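Local structure of peptidyl-lys metalloendopeptidase (Grifola frondosa, 1G12) at residues Glu26-Ser29 against Tyr30-His34. The protein is a zinc-dependent endopeptidase of the aspzincin group that cleaves peptide bonds on the amino side of lysine residues. Residues are numbered along the deposited sequence; the frame is centred on the assembly and turned at random.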
loop_
_atom_site.group_PDB
_atom_site.type_symbol
_atom_site.label_atom_id
_atom_site.label_comp_id
_atom_site.label_asym_id
_atom_site.label_seq_id
_atom_site.Cartn_x
_atom_site.Cartn_y
_atom_site.Cartn_z
ATOM N N GLU A 26 -10.607 5.329 -1.873
ATOM C CA GLU A 26 -11.536 4.932 -0.823
ATOM C C GLU A 26 -10.910 5.111 0.558
ATOM O O GLU A 26 -11.572 5.562 1.496
ATOM C CB GLU A 26 -11.980 3.482 -1.049
ATOM C CG GLU A 26 -13.101 2.993 -0.137
ATOM C CD GLU A 26 -12.605 2.485 1.203
ATOM O OE1 GLU A 26 -11.457 1.987 1.272
ATOM O OE2 GLU A 26 -13.372 2.582 2.186
ATOM N N SER A 27 -9.627 4.780 0.673
ATOM C CA SER A 27 -8.913 4.917 1.938
ATOM C C SER A 27 -8.818 6.375 2.360
ATOM O O SER A 27 -8.962 6.694 3.540
ATOM C CB SER A 27 -7.505 4.332 1.830
ATOM O OG SER A 27 -7.543 2.947 1.549
ATOM N N LEU A 28 -8.528 7.253 1.401
ATOM C CA LEU A 28 -8.423 8.679 1.685
ATOM C C LEU A 28 -9.768 9.190 2.176
ATOM O O LEU A 28 -9.837 9.897 3.181
ATOM C CB LEU A 28 -7.989 9.461 0.442
ATOM C CG LEU A 28 -8.068 10.987 0.554
ATOM C CD1 LEU A 28 -7.206 11.499 1.693
ATOM C CD2 LEU A 28 -7.655 11.621 -0.763
ATOM N N SER A 29 -10.834 8.800 1.482
ATOM C CA SER A 29 -12.177 9.213 1.863
ATOM C C SER A 29 -12.487 8.758 3.281
ATOM O O SER A 29 -13.032 9.519 4.079
ATOM C CB SER A 29 -13.213 8.628 0.915
ATOM O OG SER A 29 -14.517 8.817 1.446
ATOM N N TYR A 30 -12.127 7.517 3.595
ATOM C CA TYR A 30 -12.379 6.984 4.926
ATOM C C TYR A 30 -11.721 7.858 5.989
ATOM O O TYR A 30 -12.359 8.250 6.969
ATOM C CB TYR A 30 -11.866 5.544 5.030
ATOM C CG TYR A 30 -12.196 4.883 6.349
ATOM C CD1 TYR A 30 -13.252 3.982 6.447
ATOM C CD2 TYR A 30 -11.477 5.187 7.506
ATOM C CE1 TYR A 30 -13.585 3.402 7.665
ATOM C CE2 TYR A 30 -11.804 4.617 8.726
ATOM C CZ TYR A 30 -12.858 3.728 8.799
ATOM O OH TYR A 30 -13.196 3.180 10.010
ATOM N N LEU A 31 -10.447 8.176 5.785
ATOM C CA LEU A 31 -9.711 8.993 6.737
ATOM C C LEU A 31 -10.280 10.402 6.877
ATOM O O LEU A 31 -10.194 11.006 7.940
ATOM C CB LEU A 31 -8.229 9.032 6.360
ATOM C CG LEU A 31 -7.546 7.670 6.496
ATOM C CD1 LEU A 31 -6.195 7.681 5.816
ATOM C CD2 LEU A 31 -7.416 7.306 7.969
ATOM N N GLN A 32 -10.898 10.908 5.815
ATOM C CA GLN A 32 -11.483 12.244 5.854
ATOM C C GLN A 32 -12.803 12.310 6.606
ATOM O O GLN A 32 -13.125 13.339 7.201
ATOM C CB GLN A 32 -11.690 12.782 4.439
ATOM C CG GLN A 32 -10.393 13.083 3.721
ATOM C CD GLN A 32 -10.606 13.722 2.369
ATOM O OE1 GLN A 32 -11.702 13.677 1.811
ATOM N NE2 GLN A 32 -9.547 14.309 1.825
ATOM N N THR A 33 -13.548 11.207 6.603
ATOM C CA THR A 33 -14.851 11.174 7.259
ATOM C C THR A 33 -14.875 10.538 8.641
ATOM O O THR A 33 -15.871 10.636 9.352
ATOM C CB THR A 33 -15.905 10.493 6.369
ATOM O OG1 THR A 33 -15.512 9.142 6.109
ATOM C CG2 THR A 33 -16.053 11.245 5.056
ATOM N N HIS A 34 -13.799 9.853 9.003
ATOM C CA HIS A 34 -13.714 9.229 10.318
ATOM C C HIS A 34 -12.638 9.960 11.099
ATOM O O HIS A 34 -11.445 9.815 10.821
ATOM C CB HIS A 34 -13.371 7.746 10.208
ATOM C CG HIS A 34 -14.403 6.939 9.483
ATOM N ND1 HIS A 34 -14.553 6.986 8.115
ATOM C CD2 HIS A 34 -15.317 6.046 9.930
ATOM C CE1 HIS A 34 -15.511 6.156 7.748
ATOM N NE2 HIS A 34 -15.992 5.572 8.831
#
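Leu28 and Gln32, one helical turn apart, cross at an angle: Leu28 CD1 lies 3.7 Å from Gln32 NE2, with CG of the leucine almost as near. Its chi1 of 170° swings the leucine's branch away from the backbone N and beside its own carbonyl carbon, on toward the next turn, where the extended glutamine passes it. Leu28 also touches Leu57 and Thr61 of helix 50-64, so an alanine here would probably open a gap against that helix and leave the amide end of Gln32 without the leucine beside it. One residue on, the carbonyl of Ser29 is gripped twice by Thr33. The backbone N arrives almost in line with the C=O bond at 3.1 Å, whereas OG1, its chi1 of 61° turning it back over the preceding turn, donates from 3.2 Å and is tilted from the carbonyl plane. The last turn repeats this double grip, Tyr30 O accepting from both His34 N and His34 ND1, the latter at 2.8 Å; Tyr30 O lies near the imidazole plane, at its edge. That bond helps fix the imidazole over the phenol ring. The two rings are nearly parallel and their faces overlap, ND1 riding 3.4 Å above the centre of the Tyr30 ring and Tyr30 CZ lying over the centre of the imidazole. Tyr30 OH is hydrogen-bonded to the terminal carboxylate of Ser167 and to Thr38. Glu26 OE1 forms a salt bridge with Arg40. Side-chain donors thus join the i to i+4 backbone bonds at the C-terminal end of the long helix 7-33, where His34 is the first residue to leave helical geometry.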